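Long-range contacts in periplasmic beta-glucosidase (Pseudomonas aeruginosa, PDB 6R5N), which probably hydrolyses terminal, non-reducing beta-D-glucosyl residues in the periplasm, releasing beta-D-glucose, as a member of glycosyl hydrolase family 3: residues A[123-128]-A[171-176]; A[177-182]-A[203-208]; A[135-140]-A[187-192]. All coordinates share one frame; numbering follows the deposited sequence. Where two conformers were deposited one is given.

Interaction 1: residues A[123-128]-A[171-176]. With NOJ (1-deoxynojirimycin), chain D.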
loop_
_atom_site.group_PDB
_atom_site.type_symbol
_atom_site.label_atom_id
_atom_site.label_comp_id
_atom_site.label_asym_id
_atom_site.label_seq_id
_atom_site.Cartn_x
_atom_site.Cartn_y
_atom_site.Cartn_z
ATOM N N PHE A 123 26.204 -7.624 10.999
ATOM C CA PHE A 123 25.035 -6.777 10.672
ATOM C C PHE A 123 23.823 -7.695 10.515
ATOM O O PHE A 123 23.302 -7.887 9.403
ATOM C CB PHE A 123 25.340 -5.939 9.439
ATOM C CG PHE A 123 26.541 -5.039 9.588
ATOM C CD1 PHE A 123 26.826 -4.405 10.788
ATOM C CD2 PHE A 123 27.366 -4.808 8.511
ATOM C CE1 PHE A 123 27.896 -3.537 10.905
ATOM C CE2 PHE A 123 28.444 -3.943 8.631
ATOM C CZ PHE A 123 28.713 -3.311 9.825
ATOM N N SER A 124 23.402 -8.220 11.649
ATOM C CA SER A 124 22.329 -9.238 11.786
ATOM C C SER A 124 21.938 -9.337 13.262
ATOM O O SER A 124 22.722 -8.955 14.141
ATOM C CB SER A 124 22.813 -10.561 11.207
ATOM O OG SER A 124 21.844 -11.599 11.307
ATOM N N PRO A 125 20.723 -9.818 13.614
ATOM C CA PRO A 125 19.678 -10.198 12.660
ATOM C C PRO A 125 18.949 -9.010 12.015
ATOM O O PRO A 125 18.872 -7.922 12.580
ATOM C CB PRO A 125 18.704 -10.979 13.535
ATOM C CG PRO A 125 18.793 -10.242 14.871
ATOM C CD PRO A 125 20.263 -9.930 15.006
ATOM N N MET A 126 18.476 -9.229 10.794
ATOM C CA MET A 126 17.481 -8.362 10.134
ATOM C C MET A 126 16.113 -8.788 10.665
ATOM O O MET A 126 15.752 -9.965 10.523
ATOM C CB MET A 126 17.582 -8.507 8.611
ATOM C CG MET A 126 16.722 -7.516 7.846
ATOM S SD MET A 126 15.015 -8.112 7.716
ATOM C CE MET A 126 14.477 -7.290 6.216
ATOM N N VAL A 127 15.370 -7.875 11.285
ATOM C CA VAL A 127 14.134 -8.254 12.031
ATOM C C VAL A 127 12.979 -7.360 11.580
ATOM O O VAL A 127 12.009 -7.178 12.346
ATOM C CB VAL A 127 14.389 -8.230 13.560
ATOM C CG1 VAL A 127 15.525 -9.149 13.955
ATOM C CG2 VAL A 127 14.674 -6.854 14.099
ATOM N N ASP A 128 13.069 -6.812 10.367
ATOM C CA ASP A 128 12.037 -5.881 9.836
ATOM C C ASP A 128 10.773 -6.696 9.529
ATOM O O ASP A 128 10.871 -7.750 8.864
ATOM C CB ASP A 128 12.558 -5.087 8.635
ATOM C CG ASP A 128 13.902 -4.402 8.872
ATOM O OD1 ASP A 128 14.073 -3.746 9.943
ATOM O OD2 ASP A 128 14.776 -4.532 7.989
ATOM N N ILE A 171 30.167 -13.506 18.340
ATOM C CA ILE A 171 30.182 -12.178 17.664
ATOM C C ILE A 171 29.095 -11.312 18.270
ATOM O O ILE A 171 28.098 -11.854 18.823
ATOM C CB ILE A 171 29.998 -12.292 16.143
ATOM C CG1 ILE A 171 28.635 -12.892 15.806
ATOM C CG2 ILE A 171 31.171 -13.046 15.519
ATOM C CD1 ILE A 171 28.391 -13.036 14.347
ATOM N N MET A 172 29.283 -10.007 18.137
ATOM C CA MET A 172 28.252 -9.011 18.517
ATOM C C MET A 172 27.187 -8.964 17.416
ATOM O O MET A 172 27.539 -8.982 16.222
ATOM C CB MET A 172 28.878 -7.623 18.686
ATOM C CG MET A 172 27.877 -6.628 19.208
ATOM S SD MET A 172 28.635 -5.060 19.596
ATOM C CE MET A 172 29.483 -5.508 21.118
ATOM N N ALA A 173 25.929 -8.931 17.821
ATOM C CA ALA A 173 24.758 -8.726 16.955
ATOM C C ALA A 173 24.532 -7.219 16.798
ATOM O O ALA A 173 24.436 -6.530 17.849
ATOM C CB ALA A 173 23.556 -9.405 17.551
ATOM N N ALA A 174 24.499 -6.728 15.552
ATOM C CA ALA A 174 24.002 -5.373 15.187
ATOM C C ALA A 174 22.625 -5.567 14.539
ATOM O O ALA A 174 22.552 -5.848 13.313
ATOM C CB ALA A 174 24.966 -4.667 14.273
ATOM N N VAL A 175 21.569 -5.505 15.352
ATOM C CA VAL A 175 20.188 -5.740 14.858
ATOM C C VAL A 175 19.837 -4.611 13.868
ATOM O O VAL A 175 20.236 -3.451 14.101
ATOM C CB VAL A 175 19.202 -5.872 16.025
ATOM C CG1 VAL A 175 19.148 -4.602 16.866
ATOM C CG2 VAL A 175 17.811 -6.264 15.523
ATOM N N LYS A 176 19.149 -4.944 12.777
ATOM C CA LYS A 176 18.825 -3.981 11.703
ATOM C C LYS A 176 17.408 -4.300 11.241
ATOM O O LYS A 176 16.905 -5.380 11.541
ATOM C CB LYS A 176 19.896 -4.069 10.606
ATOM C CG LYS A 176 19.913 -5.360 9.801
ATOM C CD LYS A 176 21.120 -5.466 8.904
ATOM C CE LYS A 176 21.046 -6.568 7.866
ATOM N NZ LYS A 176 22.338 -6.648 7.124
HETATM C C1 NOJ D . 23.369 -1.941 3.113
HETATM C C2 NOJ D . 22.255 -2.702 3.827
HETATM O O2 NOJ D . 21.136 -1.862 3.831
HETATM C C3 NOJ D . 22.618 -3.361 5.169
HETATM O O3 NOJ D . 21.702 -4.432 5.370
HETATM C C4 NOJ D . 24.122 -3.767 5.233
HETATM O O4 NOJ D . 24.392 -4.250 6.535
HETATM C C5 NOJ D . 25.073 -2.602 4.879
HETATM N N5 NOJ D . 24.725 -1.934 3.614
HETATM C C6 NOJ D . 26.559 -3.012 4.741
HETATM O O6 NOJ D . 26.790 -4.180 3.962
#

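Interaction 2: residues A[177-182]-A[203-208]. With NOJ (1-deoxynojirimycin), chain D.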
loop_
_atom_site.group_PDB
_atom_site.type_symbol
_atom_site.label_atom_id
_atom_site.label_comp_id
_atom_site.label_asym_id
_atom_site.label_seq_id
_atom_site.Cartn_x
_atom_site.Cartn_y
_atom_site.Cartn_z
ATOM N N HIS A 177 16.751 -3.376 10.527
ATOM C CA HIS A 177 17.193 -2.021 10.278
ATOM C C HIS A 177 16.271 -1.085 11.046
ATOM O O HIS A 177 15.062 -1.062 10.729
ATOM C CB HIS A 177 17.132 -1.692 8.799
ATOM C CG HIS A 177 17.878 -2.616 7.911
ATOM N ND1 HIS A 177 17.327 -3.797 7.488
ATOM C CD2 HIS A 177 19.112 -2.512 7.361
ATOM C CE1 HIS A 177 18.190 -4.380 6.660
ATOM N NE2 HIS A 177 19.312 -3.623 6.589
ATOM N N PHE A 178 16.793 -0.406 12.060
ATOM C CA PHE A 178 15.966 0.357 13.039
ATOM C C PHE A 178 15.602 1.703 12.407
ATOM O O PHE A 178 16.474 2.547 12.277
ATOM C CB PHE A 178 16.751 0.475 14.341
ATOM C CG PHE A 178 15.995 1.083 15.488
ATOM C CD1 PHE A 178 14.862 0.472 15.991
ATOM C CD2 PHE A 178 16.443 2.240 16.094
ATOM C CE1 PHE A 178 14.194 1.003 17.088
ATOM C CE2 PHE A 178 15.780 2.760 17.195
ATOM C CZ PHE A 178 14.639 2.159 17.664
ATOM N N ALA A 179 14.365 1.911 11.925
ATOM C CA ALA A 179 13.201 1.051 12.104
ATOM C C ALA A 179 12.256 1.165 10.905
ATOM O O ALA A 179 12.288 2.189 10.226
ATOM C CB ALA A 179 12.465 1.457 13.360
ATOM N N LEU A 180 11.388 0.169 10.746
ATOM C CA LEU A 180 10.165 0.168 9.878
ATOM C C LEU A 180 10.533 0.033 8.393
ATOM O O LEU A 180 9.654 0.286 7.540
ATOM C CB LEU A 180 9.369 1.458 10.077
ATOM C CG LEU A 180 9.093 1.897 11.516
ATOM C CD1 LEU A 180 8.067 3.023 11.525
ATOM C CD2 LEU A 180 8.620 0.741 12.385
ATOM N N TYR A 181 11.770 -0.357 8.097
ATOM C CA TYR A 181 12.379 -0.378 6.748
ATOM C C TYR A 181 11.513 -1.193 5.762
ATOM O O TYR A 181 11.336 -0.766 4.601
ATOM C CB TYR A 181 13.825 -0.859 6.911
ATOM C CG TYR A 181 14.656 -0.921 5.658
ATOM C CD1 TYR A 181 14.605 0.060 4.686
ATOM C CD2 TYR A 181 15.564 -1.954 5.480
ATOM C CE1 TYR A 181 15.382 -0.032 3.538
ATOM C CE2 TYR A 181 16.363 -2.049 4.356
ATOM C CZ TYR A 181 16.260 -1.097 3.362
ATOM O OH TYR A 181 17.031 -1.219 2.233
ATOM N N GLY A 182 10.925 -2.284 6.220
ATOM C CA GLY A 182 10.119 -3.208 5.401
ATOM C C GLY A 182 8.700 -2.757 5.110
ATOM O O GLY A 182 8.016 -3.503 4.394
ATOM N N ASP A 203 3.056 -3.506 16.231
ATOM C CA ASP A 203 3.374 -4.494 15.163
ATOM C C ASP A 203 4.814 -4.378 14.648
ATOM O O ASP A 203 5.374 -5.401 14.281
ATOM C CB ASP A 203 2.394 -4.366 13.997
ATOM C CG ASP A 203 0.943 -4.538 14.405
ATOM O OD1 ASP A 203 0.692 -5.270 15.384
ATOM O OD2 ASP A 203 0.078 -3.917 13.747
ATOM N N TYR A 204 5.395 -3.190 14.555
ATOM C CA TYR A 204 6.657 -3.023 13.780
ATOM C C TYR A 204 7.858 -2.855 14.709
ATOM O O TYR A 204 8.966 -3.283 14.318
ATOM C CB TYR A 204 6.544 -1.863 12.782
ATOM C CG TYR A 204 5.836 -2.233 11.509
ATOM C CD1 TYR A 204 4.449 -2.257 11.428
ATOM C CD2 TYR A 204 6.561 -2.590 10.391
ATOM C CE1 TYR A 204 3.804 -2.655 10.268
ATOM C CE2 TYR A 204 5.934 -2.938 9.215
ATOM C CZ TYR A 204 4.557 -2.985 9.156
ATOM O OH TYR A 204 4.012 -3.378 7.981
ATOM N N LEU A 205 7.687 -2.204 15.861
ATOM C CA LEU A 205 8.822 -1.926 16.784
ATOM C C LEU A 205 9.211 -3.130 17.658
ATOM O O LEU A 205 10.396 -3.255 18.008
ATOM C CB LEU A 205 8.524 -0.690 17.650
ATOM C CG LEU A 205 8.565 0.655 16.928
ATOM C CD1 LEU A 205 8.096 1.772 17.854
ATOM C CD2 LEU A 205 9.952 0.965 16.397
ATOM N N PRO A 206 8.298 -4.023 18.102
ATOM C CA PRO A 206 8.689 -5.039 19.077
ATOM C C PRO A 206 9.895 -5.918 18.703
ATOM O O PRO A 206 10.636 -6.298 19.594
ATOM C CB PRO A 206 7.401 -5.869 19.272
ATOM C CG PRO A 206 6.315 -4.852 19.029
ATOM C CD PRO A 206 6.842 -4.015 17.871
ATOM N N PRO A 207 10.164 -6.291 17.425
ATOM C CA PRO A 207 11.362 -7.084 17.126
ATOM C C PRO A 207 12.687 -6.396 17.492
ATOM O O PRO A 207 13.608 -7.061 17.902
ATOM C CB PRO A 207 11.260 -7.318 15.613
ATOM C CG PRO A 207 9.777 -7.163 15.303
ATOM C CD PRO A 207 9.319 -6.065 16.244
ATOM N N TYR A 208 12.784 -5.079 17.303
ATOM C CA TYR A 208 14.006 -4.319 17.659
ATOM C C TYR A 208 14.144 -4.287 19.186
ATOM O O TYR A 208 15.268 -4.458 19.691
ATOM C CB TYR A 208 13.998 -2.925 17.049
ATOM C CG TYR A 208 13.616 -2.864 15.592
ATOM C CD1 TYR A 208 14.477 -3.286 14.590
ATOM C CD2 TYR A 208 12.379 -2.353 15.215
ATOM C CE1 TYR A 208 14.092 -3.233 13.258
ATOM C CE2 TYR A 208 11.996 -2.275 13.891
ATOM C CZ TYR A 208 12.862 -2.693 12.902
ATOM O OH TYR A 208 12.442 -2.627 11.598
HETATM C C1 NOJ D . 23.369 -1.941 3.113
HETATM C C2 NOJ D . 22.255 -2.702 3.827
HETATM O O2 NOJ D . 21.136 -1.862 3.831
HETATM C C3 NOJ D . 22.618 -3.361 5.169
HETATM O O3 NOJ D . 21.702 -4.432 5.370
HETATM C C4 NOJ D . 24.122 -3.767 5.233
HETATM O O4 NOJ D . 24.392 -4.250 6.535
HETATM C C5 NOJ D . 25.073 -2.602 4.879
HETATM N N5 NOJ D . 24.725 -1.934 3.614
HETATM C C6 NOJ D . 26.559 -3.012 4.741
HETATM O O6 NOJ D . 26.790 -4.180 3.962
HETATM O O HOH W 1 5.616 -4.067 5.638
#

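Interaction 3: residues A[135-140]-A[187-192]. With NOJ (1-deoxynojirimycin), chain D.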
loop_
_atom_site.group_PDB
_atom_site.type_symbol
_atom_site.label_atom_id
_atom_site.label_comp_id
_atom_site.label_asym_id
_atom_site.label_seq_id
_atom_site.Cartn_x
_atom_site.Cartn_y
_atom_site.Cartn_z
ATOM N N TRP A 135 8.880 -6.125 -2.011
ATOM C CA TRP A 135 10.183 -5.695 -1.455
ATOM C C TRP A 135 11.197 -6.827 -1.571
ATOM O O TRP A 135 10.887 -7.939 -1.117
ATOM C CB TRP A 135 9.991 -5.269 -0.010
ATOM C CG TRP A 135 11.121 -4.501 0.596
ATOM C CD1 TRP A 135 11.754 -3.427 0.059
ATOM C CD2 TRP A 135 11.678 -4.696 1.910
ATOM N NE1 TRP A 135 12.679 -2.954 0.948
ATOM C CE2 TRP A 135 12.640 -3.692 2.096
ATOM C CE3 TRP A 135 11.449 -5.620 2.945
ATOM C CZ2 TRP A 135 13.363 -3.540 3.279
ATOM C CZ3 TRP A 135 12.175 -5.485 4.106
ATOM C CH2 TRP A 135 13.125 -4.460 4.261
ATOM N N GLY A 136 12.368 -6.547 -2.137
ATOM C CA GLY A 136 13.402 -7.564 -2.380
ATOM C C GLY A 136 14.036 -8.088 -1.105
ATOM O O GLY A 136 14.591 -9.182 -1.144
ATOM N N ARG A 137 13.955 -7.352 0.004
ATOM C CA ARG A 137 14.613 -7.737 1.274
ATOM C C ARG A 137 13.702 -8.571 2.178
ATOM O O ARG A 137 14.098 -8.842 3.313
ATOM C CB ARG A 137 15.099 -6.470 1.958
ATOM C CG ARG A 137 15.940 -5.613 1.026
ATOM C CD ARG A 137 16.790 -4.583 1.736
ATOM N NE ARG A 137 17.829 -5.246 2.506
ATOM C CZ ARG A 137 18.924 -4.671 2.948
ATOM N NH1 ARG A 137 19.162 -3.396 2.712
ATOM N NH2 ARG A 137 19.778 -5.389 3.643
ATOM N N VAL A 138 12.526 -8.976 1.703
ATOM C CA VAL A 138 11.634 -9.909 2.441
ATOM C C VAL A 138 12.392 -11.205 2.765
ATOM O O VAL A 138 12.141 -11.794 3.834
ATOM C CB VAL A 138 10.371 -10.142 1.596
ATOM C CG1 VAL A 138 9.592 -11.345 2.060
ATOM C CG2 VAL A 138 9.494 -8.887 1.615
ATOM N N SER A 139 13.301 -11.640 1.882
ATOM C CA SER A 139 14.089 -12.880 2.074
ATOM C C SER A 139 14.864 -12.823 3.404
ATOM O O SER A 139 15.088 -13.888 4.008
ATOM C CB SER A 139 15.005 -13.112 0.901
ATOM O OG SER A 139 16.136 -12.275 1.003
ATOM N N GLU A 140 15.273 -11.631 3.834
ATOM C CA GLU A 140 16.191 -11.435 4.993
ATOM C C GLU A 140 15.462 -11.426 6.342
ATOM O O GLU A 140 16.163 -11.493 7.368
ATOM C CB GLU A 140 16.891 -10.096 4.885
ATOM C CG GLU A 140 17.780 -10.010 3.693
ATOM C CD GLU A 140 18.202 -8.582 3.404
ATOM O OE1 GLU A 140 18.718 -7.901 4.342
ATOM O OE2 GLU A 140 17.986 -8.151 2.253
ATOM N N GLY A 187 6.545 -1.201 -1.850
ATOM C CA GLY A 187 7.614 -2.217 -1.761
ATOM C C GLY A 187 8.860 -1.802 -2.543
ATOM O O GLY A 187 9.703 -2.672 -2.892
ATOM N N ARG A 188 8.986 -0.506 -2.822
ATOM C CA ARG A 188 10.183 0.039 -3.489
ATOM C C ARG A 188 11.243 0.201 -2.417
ATOM O O ARG A 188 10.939 0.849 -1.408
ATOM C CB ARG A 188 9.861 1.352 -4.218
ATOM C CG ARG A 188 8.960 1.143 -5.424
ATOM C CD ARG A 188 8.713 2.396 -6.251
ATOM N NE ARG A 188 7.935 3.442 -5.590
ATOM C CZ ARG A 188 6.598 3.597 -5.603
ATOM N NH1 ARG A 188 5.779 2.734 -6.190
ATOM N NH2 ARG A 188 6.073 4.663 -5.016
ATOM N N ASP A 189 12.440 -0.321 -2.642
ATOM C CA ASP A 189 13.487 -0.245 -1.598
ATOM C C ASP A 189 13.760 1.228 -1.295
ATOM O O ASP A 189 13.719 2.037 -2.210
ATOM C CB ASP A 189 14.754 -1.027 -1.952
ATOM C CG ASP A 189 15.441 -1.641 -0.740
ATOM O OD1 ASP A 189 15.142 -1.222 0.441
ATOM O OD2 ASP A 189 16.286 -2.527 -0.967
ATOM N N TYR A 190 14.037 1.528 -0.026
ATOM C CA TYR A 190 14.507 2.839 0.477
ATOM C C TYR A 190 13.337 3.827 0.563
ATOM O O TYR A 190 13.582 4.987 1.006
ATOM C CB TYR A 190 15.597 3.387 -0.441
ATOM C CG TYR A 190 16.695 2.422 -0.809
ATOM C CD1 TYR A 190 17.422 1.742 0.150
ATOM C CD2 TYR A 190 17.010 2.192 -2.145
ATOM C CE1 TYR A 190 18.444 0.866 -0.200
ATOM C CE2 TYR A 190 18.037 1.343 -2.508
ATOM C CZ TYR A 190 18.760 0.670 -1.537
ATOM O OH TYR A 190 19.783 -0.166 -1.933
ATOM N N ASN A 191 12.116 3.390 0.214
ATOM C CA ASN A 191 11.000 4.341 0.019
ATOM C C ASN A 191 10.363 4.709 1.372
ATOM O O ASN A 191 10.529 4.018 2.355
ATOM C CB ASN A 191 9.983 3.845 -1.002
ATOM C CG ASN A 191 9.174 4.978 -1.600
ATOM O OD1 ASN A 191 9.627 6.133 -1.586
ATOM N ND2 ASN A 191 7.976 4.669 -2.101
ATOM N N THR A 192 9.711 5.860 1.371
ATOM C CA THR A 192 8.824 6.418 2.417
ATOM C C THR A 192 8.109 5.352 3.261
ATOM O O THR A 192 7.426 4.446 2.691
ATOM C CB THR A 192 7.793 7.317 1.724
ATOM O OG1 THR A 192 8.553 8.191 0.895
ATOM C CG2 THR A 192 6.932 8.085 2.700
HETATM C C1 NOJ D . 23.369 -1.941 3.113
HETATM C C2 NOJ D . 22.255 -2.702 3.827
HETATM O O2 NOJ D . 21.136 -1.862 3.831
HETATM C C3 NOJ D . 22.618 -3.361 5.169
HETATM O O3 NOJ D . 21.702 -4.432 5.370
HETATM C C4 NOJ D . 24.122 -3.767 5.233
HETATM O O4 NOJ D . 24.392 -4.250 6.535
HETATM C C5 NOJ D . 25.073 -2.602 4.879
HETATM N N5 NOJ D . 24.725 -1.934 3.614
HETATM C C6 NOJ D . 26.559 -3.012 4.741
HETATM O O6 NOJ D . 26.790 -4.180 3.962
#

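Interaction 1: residues A[123-128]-A[171-176]
Lys176 NZ is gripped by several oxygens at once: it donates to Phe123 O at 2.8 Å, to O3 of 1-deoxynojirimycin at 2.9 Å and, less closely, to the inhibitor's O4, while Asp79 adds a salt bridge. Although CG lies between the backbone N and the carbonyl carbon (chi1 68°), the chain beyond is fully extended and carries the ammonium past Met126 CB to the O3 and O4 hydroxyls of the ligand. NZ meets the Phe123 carbonyl 26° out of its plane. The buried ammonium thus has partners on both protein and ligand, and the backbone carbonyl probably helps to aim it.

The backbones hold the base of this lysine through a single parallel bridge: Lys176 N donates to Pro125 O (3.0 Å), and Val127 N to Lys176 O (2.9 Å). On the side of helix 206-213, Val127 CG2 presses on Val175 CG2 at 3.5 Å, a tight approach of two methyls whose side chains meet nearly at right angles. Ala174 CB comes to the Phe123 ring at its edge, 4.0 Å from CD1.

The segment 123-128 prolongs strand 121-122 alongside strand 172-178 of the barrel sheet, with strand 218-221 beyond and helices 146-161 and 206-213 packed outside.

Interaction 2: residues A[177-182]-A[203-208]
Tyr208 fills the hollow where the chain bends at the end of strand 172-178, with Phe178 and Ala179 both over the same face of its ring and Val127 CG2 packed on the opposite one. The Phe178 edge is turned onto the Tyr208 face in an offset edge-to-face pair, planes 72° apart and centroids 5.4 Å apart, with Phe178 CD1 3.6 Å from Tyr208 CG. Having CG anti to the backbone N (chi1 -173°) brings the Phe178 ring over the root of the tyrosine instead of its hydroxyl end. Ala179 CB is a small bump against Tyr208 CE2 at 3.8 Å, and it also meets Leu205 CD2 at 4.0 Å.

Farther along, the CD2 methyl of Leu180 pushes against Tyr204 CB at 3.4 Å, the two side chains crossing at about a right angle. Tyr208 OH accepts from Leu180 N (3.1 Å, angle 155°) and bonds to Asp128. Beside Tyr204, a water spans Gly182 O and Tyr204 OH.

His177 points away from this packing, and its NE2 lies 2.8 Å from O3 of 1-deoxynojirimycin while ND1 is held by Asp128. Cis peptides precede both His177 and Ala179. The contact joins the C-terminal end of strand 172-178 to the junction of helices 197-204 and 206-213, a beta-alpha connection of the family 3 TIM-barrel domain, where the strand ends supply sugar-binding groups.

Interaction 3: residues A[135-140]-A[187-192]
Trp135 and Asp189 meet with their flat groups almost perpendicular, indole and carboxylate planes 84° apart. The indole NE1 donates to Asp189 OD1 at 3.1 Å, yet it reaches this oxygen from above the carboxylate plane. Seen from the indole, OD1 lies beside the ring edge and is tilted modestly from its plane. The trans first torsion of Trp135 (chi1 -166°) swings the indole so that its NE1 edge faces the 187-192 loop. Gly187 O lies near the same ring edge and also receives a CA-H...O contact from Trp135 CA at 3.4 Å.

Arg137 approaches from the same side of the carboxylate as the indole, while the Tyr190 ring lies against the opposite face. Its CB sits over one face of the indole, toward the rim, and Arg137 CD touches Asp189 OD2 at 3.4 Å. The two side chains cross at about a right angle, with guanidinium and carboxylate planes 77° apart, and the charged atoms stay apart: Arg137 NE to Asp189 OD2 is 4.7 Å. Asp189 therefore meets the arginine's aliphatic part, while OD2 takes the backbone amide of Ala487 and OD1 has a weak hydrogen bond with Tyr181 OH.

A bend at chi3 turns the guanidinium to the sugar site. There NE and NH2 grip Glu140 side-on, NH2 to OE1 at 2.8 Å using the syn lone pair. The outer edge serves 1-deoxynojirimycin: NH1 donates to O2 at 2.7 Å and NH2 to O3 at 2.8 Å. Beyond the contact, Arg188 and Asp189 O bond to the second subunit.

Chemically, Glu140 would partly balance the buried guanidinium and fixes its rotation, so that two N-H groups face neighbouring hydroxyls of the ligand. Asp189, bound by neutral donors, probably acts on the arginine chiefly through longer-range electrostatics.

Overall arrangement
All three contacts belong to the family 3 N-terminal domain and converge on one molecule of 1-deoxynojirimycin. Interactions 1 and 2 follow in series along the chain and share strand 172-178, their centres about 12 Å apart; Asp128 of the first ties together His177 and Tyr208 of the second. Interaction 3 joins the loops that follow strands 121-122 and 172-178, so its segments alternate with those of both others; its centre is about 17 Å from interaction 1 and 13 Å from interaction 2, with Tyr181 bridging to Arg137. Lys176, His177 and Arg137 thus come from adjacent parts of the barrel to one sugar site, completed by Asp79 and Asp255.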